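Local atomic coordinates of hemolysin (Streptococcus suis, PDB entry 3HVN), a protein that probably lyses host cells by binding cholesterol-containing membranes, changing conformation and inserting as an oligomeric transmembrane pore. Residues 85-90 against 375-380; 140-145 against 159-164. The protein carries 1 engineered substitution. All blocks are in the same frame, centred on the assembly; numbering follows the deposited sequence.

Contact 1 (85-90 against 375-380); sequences TNNSAD and QILSNS
Four backbone hydrogen bonds join the strand ends 85-88 and 376-380, which run antiparallel. Asn-86 N donates to Ser-378 O at 2.8 Å, and Ser-88 N to Ile-376 O at 2.8 Å; both donors lie in the plane of the carbonyl they address. The return bonds, Ser-378 N to Asn-86 O and Ile-376 N to Ser-88 O, are more bent and count as weak. Between them Asn-87 faces Leu-377 as a non-hydrogen-bonded pair, its CA 3.3 Å from Ile-376 O in a CA-H...O contact. Ser-88 OG accepts from Asp-90 N at 3.1 Å, an ST turn just after the strand.

Most of the side-chain packing lies on the face carrying Thr-85, Asn-87, Leu-377 and Asn-379. Leu-377, with CG anti to its backbone N (chi1 176°), brings CD1 to 3.5 Å from Asn-87 CB and 4.0 Å from Thr-85 CG2, crossing both side chains obliquely. Asn-87 crosses Gln-375 at about a right angle, their amide planes 81° apart, with Asn-87 OD1 3.4 Å from Gln-375 CB. Beyond the last bridge Ala-89 CB rests 3.7 Å from Gln-375 CG.

The paired strands 73-88 and 376-401 belong to the elongated sheet of this cholesterol-dependent cytolysin, which runs towards the C-terminal beta sandwich. On the other face, Asn-86 ND2 gives a weak hydrogen bond to Thr-195 O of helix 190-196, and Ser-378 OG shares another weak one with Thr-195 OG1. The short strand 53-54 pairs parallel with the far edge of 376-401, placing the latter between two neighbours in the mixed sheet.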
loop_
_atom_site.group_PDB
_atom_site.type_symbol
_atom_site.label_atom_id
_atom_site.label_comp_id
_atom_site.label_asym_id
_atom_site.label_seq_id
_atom_site.Cartn_x
_atom_site.Cartn_y
_atom_site.Cartn_z
ATOM N N THR A 85 10.057 8.281 -2.199
ATOM C CA THR A 85 10.125 9.732 -2.308
ATOM C C THR A 85 8.728 10.313 -2.482
ATOM O O THR A 85 7.902 9.752 -3.201
ATOM C CB THR A 85 10.992 10.157 -3.509
ATOM O OG1 THR A 85 12.348 9.746 -3.293
ATOM C CG2 THR A 85 10.945 11.665 -3.701
ATOM N N ASN A 86 8.465 11.436 -1.821
ATOM C CA ASN A 86 7.173 12.098 -1.953
ATOM C C ASN A 86 7.286 13.619 -1.961
ATOM O O ASN A 86 7.675 14.231 -0.967
ATOM C CB ASN A 86 6.214 11.644 -0.851
ATOM C CG ASN A 86 4.766 11.966 -1.172
ATOM O OD1 ASN A 86 4.377 12.034 -2.338
ATOM N ND2 ASN A 86 3.959 12.162 -0.136
ATOM N N ASN A 87 6.939 14.219 -3.094
ATOM C CA ASN A 87 6.968 15.667 -3.244
ATOM C C ASN A 87 5.575 16.178 -3.586
ATOM O O ASN A 87 5.102 15.995 -4.707
ATOM C CB ASN A 87 7.958 16.058 -4.341
ATOM C CG ASN A 87 8.389 17.507 -4.251
ATOM O OD1 ASN A 87 7.721 18.330 -3.625
ATOM N ND2 ASN A 87 9.513 17.827 -4.880
ATOM N N SER A 88 4.914 16.812 -2.622
ATOM C CA SER A 88 3.530 17.230 -2.828
ATOM C C SER A 88 3.112 18.424 -1.975
ATOM O O SER A 88 3.596 18.605 -0.858
ATOM C CB SER A 88 2.581 16.056 -2.574
ATOM O OG SER A 88 1.228 16.465 -2.675
ATOM N N ALA A 89 2.201 19.229 -2.513
ATOM C CA ALA A 89 1.672 20.387 -1.800
ATOM C C ALA A 89 0.261 20.112 -1.290
ATOM O O ALA A 89 -0.426 21.018 -0.818
ATOM C CB ALA A 89 1.684 21.614 -2.697
ATOM N N ASP A 90 -0.166 18.858 -1.395
ATOM C CA ASP A 90 -1.474 18.448 -0.902
ATOM C C ASP A 90 -1.327 17.720 0.430
ATOM O O ASP A 90 -1.007 16.531 0.466
ATOM C CB ASP A 90 -2.173 17.545 -1.920
ATOM C CG ASP A 90 -3.584 17.176 -1.501
ATOM O OD1 ASP A 90 -4.224 17.979 -0.792
ATOM O OD2 ASP A 90 -4.053 16.083 -1.884
ATOM N N GLN A 375 5.188 22.865 -1.972
ATOM C CA GLN A 375 5.350 21.425 -2.131
ATOM C C GLN A 375 6.329 20.840 -1.120
ATOM O O GLN A 375 7.543 20.994 -1.254
ATOM C CB GLN A 375 5.813 21.088 -3.550
ATOM C CG GLN A 375 4.782 21.378 -4.625
ATOM C CD GLN A 375 5.229 20.912 -5.997
ATOM O OE1 GLN A 375 6.347 20.427 -6.166
ATOM N NE2 GLN A 375 4.354 21.058 -6.985
ATOM N N ILE A 376 5.792 20.169 -0.108
ATOM C CA ILE A 376 6.619 19.460 0.857
ATOM C C ILE A 376 7.276 18.256 0.192
ATOM O O ILE A 376 6.611 17.467 -0.488
ATOM C CB ILE A 376 5.804 18.985 2.078
ATOM C CG1 ILE A 376 5.492 20.158 3.011
ATOM C CG2 ILE A 376 6.559 17.907 2.836
ATOM C CD1 ILE A 376 4.444 21.112 2.478
ATOM N N LEU A 377 8.586 18.131 0.376
ATOM C CA LEU A 377 9.330 16.989 -0.136
ATOM C C LEU A 377 9.741 16.092 1.022
ATOM O O LEU A 377 9.998 16.572 2.126
ATOM C CB LEU A 377 10.566 17.454 -0.909
ATOM C CG LEU A 377 11.498 16.359 -1.436
ATOM C CD1 LEU A 377 10.741 15.377 -2.316
ATOM C CD2 LEU A 377 12.670 16.967 -2.190
ATOM N N SER A 378 9.797 14.788 0.774
ATOM C CA SER A 378 10.163 13.836 1.815
ATOM C C SER A 378 10.751 12.559 1.226
ATOM O O SER A 378 10.135 11.911 0.378
ATOM C CB SER A 378 8.951 13.506 2.688
ATOM O OG SER A 378 9.316 12.668 3.771
ATOM N N ASN A 379 11.949 12.205 1.682
ATOM C CA ASN A 379 12.606 10.980 1.242
ATOM C C ASN A 379 12.738 9.978 2.379
ATOM O O ASN A 379 12.859 10.363 3.542
ATOM C CB ASN A 379 13.986 11.288 0.656
ATOM C CG ASN A 379 13.911 11.849 -0.748
ATOM O OD1 ASN A 379 12.912 11.676 -1.443
ATOM N ND2 ASN A 379 14.973 12.523 -1.174
ATOM N N SER A 380 12.717 8.691 2.045
ATOM C CA SER A 380 12.865 7.658 3.065
ATOM C C SER A 380 13.249 6.301 2.487
ATOM O O SER A 380 12.476 5.684 1.755
ATOM C CB SER A 380 11.580 7.527 3.886
ATOM O OG SER A 380 11.720 6.542 4.894
#

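Contact 2 (140-145 against 159-164); sequences GDSHTV and NNLLSK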
loop_
_atom_site.group_PDB
_atom_site.type_symbol
_atom_site.label_atom_id
_atom_site.label_comp_id
_atom_site.label_asym_id
_atom_site.label_seq_id
_atom_site.Cartn_x
_atom_site.Cartn_y
_atom_site.Cartn_z
ATOM N N GLY A 140 -21.142 24.592 -10.897
ATOM C CA GLY A 140 -21.592 25.175 -9.648
ATOM C C GLY A 140 -20.670 26.303 -9.230
ATOM O O GLY A 140 -20.942 27.473 -9.497
ATOM N N ASP A 141 -19.573 25.939 -8.573
ATOM C CA ASP A 141 -18.531 26.891 -8.207
ATOM C C ASP A 141 -19.102 28.189 -7.640
ATOM O O ASP A 141 -18.814 29.275 -8.143
ATOM C CB ASP A 141 -17.646 27.189 -9.421
ATOM C CG ASP A 141 -16.361 27.903 -9.048
ATOM O OD1 ASP A 141 -15.954 27.830 -7.870
ATOM O OD2 ASP A 141 -15.756 28.536 -9.939
ATOM N N SER A 142 -19.911 28.073 -6.592
ATOM C CA SER A 142 -20.504 29.244 -5.954
ATOM C C SER A 142 -19.425 30.149 -5.369
ATOM O O SER A 142 -18.499 29.675 -4.711
ATOM C CB SER A 142 -21.487 28.820 -4.861
ATOM O OG SER A 142 -22.116 29.947 -4.276
ATOM N N HIS A 143 -19.547 31.450 -5.610
ATOM C CA HIS A 143 -18.553 32.410 -5.144
ATOM C C HIS A 143 -19.109 33.305 -4.040
ATOM O O HIS A 143 -20.300 33.618 -4.023
ATOM C CB HIS A 143 -18.058 33.274 -6.305
ATOM C CG HIS A 143 -17.673 32.490 -7.521
ATOM N ND1 HIS A 143 -16.439 31.892 -7.661
ATOM C CD2 HIS A 143 -18.357 32.212 -8.655
ATOM C CE1 HIS A 143 -16.381 31.276 -8.828
ATOM N NE2 HIS A 143 -17.532 31.455 -9.452
ATOM N N THR A 144 -18.238 33.715 -3.122
ATOM C CA THR A 144 -18.626 34.624 -2.047
ATOM C C THR A 144 -17.459 35.494 -1.590
ATOM O O THR A 144 -16.308 35.057 -1.581
ATOM C CB THR A 144 -19.198 33.868 -0.833
ATOM O OG1 THR A 144 -18.531 32.607 -0.696
ATOM C CG2 THR A 144 -20.689 33.629 -1.006
ATOM N N VAL A 145 -17.770 36.730 -1.211
ATOM C CA VAL A 145 -16.762 37.665 -0.732
ATOM C C VAL A 145 -16.567 37.511 0.773
ATOM O O VAL A 145 -17.514 37.222 1.504
ATOM C CB VAL A 145 -17.151 39.122 -1.047
ATOM C CG1 VAL A 145 -16.010 40.065 -0.699
ATOM C CG2 VAL A 145 -17.532 39.260 -2.513
ATOM N N ASN A 159 -20.802 28.716 5.307
ATOM C CA ASN A 159 -22.145 28.468 5.815
ATOM C C ASN A 159 -23.226 28.932 4.847
ATOM O O ASN A 159 -24.148 28.180 4.535
ATOM C CB ASN A 159 -22.344 29.124 7.184
ATOM C CG ASN A 159 -21.755 28.305 8.315
ATOM O OD1 ASN A 159 -21.119 27.276 8.087
ATOM N ND2 ASN A 159 -21.962 28.760 9.546
ATOM N N ASN A 160 -23.117 30.170 4.375
ATOM C CA ASN A 160 -24.082 30.684 3.410
ATOM C C ASN A 160 -23.990 29.930 2.088
ATOM O O ASN A 160 -24.991 29.744 1.394
ATOM C CB ASN A 160 -23.931 32.197 3.208
ATOM C CG ASN A 160 -22.614 32.580 2.558
ATOM O OD1 ASN A 160 -22.248 32.057 1.506
ATOM N ND2 ASN A 160 -21.903 33.516 3.176
ATOM N N LEU A 161 -22.783 29.483 1.751
ATOM C CA LEU A 161 -22.588 28.659 0.565
ATOM C C LEU A 161 -23.328 27.333 0.714
ATOM O O LEU A 161 -24.323 27.081 0.029
ATOM C CB LEU A 161 -21.099 28.406 0.322
ATOM C CG LEU A 161 -20.264 29.618 -0.092
ATOM C CD1 LEU A 161 -18.792 29.251 -0.183
ATOM C CD2 LEU A 161 -20.763 30.180 -1.413
ATOM N N LEU A 162 -22.838 26.494 1.622
ATOM C CA LEU A 162 -23.442 25.190 1.878
ATOM C C LEU A 162 -24.943 25.299 2.122
ATOM O O LEU A 162 -25.706 24.415 1.739
ATOM C CB LEU A 162 -22.767 24.512 3.072
ATOM C CG LEU A 162 -21.310 24.083 2.885
ATOM C CD1 LEU A 162 -20.733 23.564 4.192
ATOM C CD2 LEU A 162 -21.197 23.034 1.790
ATOM N N SER A 163 -25.360 26.386 2.762
ATOM C CA SER A 163 -26.774 26.614 3.032
ATOM C C SER A 163 -27.515 26.925 1.738
ATOM O O SER A 163 -28.611 26.414 1.503
ATOM C CB SER A 163 -26.960 27.754 4.036
ATOM O OG SER A 163 -26.635 29.005 3.455
ATOM N N LYS A 164 -26.913 27.763 0.900
ATOM C CA LYS A 164 -27.494 28.080 -0.398
ATOM C C LYS A 164 -27.539 26.835 -1.278
ATOM O O LYS A 164 -28.370 26.730 -2.180
ATOM C CB LYS A 164 -26.705 29.191 -1.093
ATOM C CG LYS A 164 -27.298 29.625 -2.424
ATOM C CD LYS A 164 -26.481 30.733 -3.068
ATOM C CE LYS A 164 -27.087 31.160 -4.395
ATOM N NZ LYS A 164 -26.300 32.244 -5.046
#
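Van der Waals contact carries this pairing of strand 142-145 with helix 159-164, and no hydrogen bond crosses it. Leu-161 is the centre. Its CG stands anti to the carbonyl carbon (chi1 -68°) and CD1 continues the extended chain (chi2 175°), so the branched end reaches from the helix to the strand. The CD2 methyl lies between two hydroxyls, 3.2 Å from Ser-142 OG and 3.4 Å from Thr-144 OG1. Of the strand residues here, CD1 meets Thr-144, 3.4 Å from its OG1. Leu-161 and Thr-144 thus meet tip to tip, while Ser-142, its OG anti to the backbone N (chi1 -177°), brings its hydroxyl against one branch.

A second tip-to-tip approach lies beside the first: Thr-144 CG2 comes within 3.3 Å of Asn-160 OD1, a methyl against an amide oxygen.

Strand and helix are consecutive elements of the chain, a beta-alpha unit in which helix 151-166 turns back across the strand it follows, the short axes 9.2 Å apart and running roughly antiparallel. Strand 142-146 pairs with 128-133 in the large antiparallel sheet of the thiol-activated cytolysin region, and the helix packs against it. Ser-142 and Thr-144 point toward the helix, whereas the intervening His-143 points away.

Hydrogen bonds flank the contact. In the helix, Lys-164 N donates to Asn-160 O at 2.8 Å. On the sheet side, backbone bonds link Leu-132 with Ser-142 and Leu-130 with Thr-144; Leu-130 O also forms a weak hydrogen bond with Thr-144 OG1, giving that hydroxyl a polar partner beside the leucine methyls. Leu-161 also packs on Leu-132 of strand 128-133, as does Leu-162 from the next position of the helix.

From the N terminus the chain first lays down 85-90, at the end of strand 73-88, which is joined by 375-380 after 284 intervening residues. Within that long excursion, strand 142-146 is followed after a short connection by helix 151-166, so contact 2 closes a local loop that lies wholly inside the large one closed by contact 1; the two nest and do not cross. Contact 1 belongs to the mixed sheet containing the long strand 376-401, contact 2 to the edge region of the larger antiparallel sheet that includes 128-133. The contacts do not touch: their centres are 32 Å apart, their nearest atoms about 17 Å.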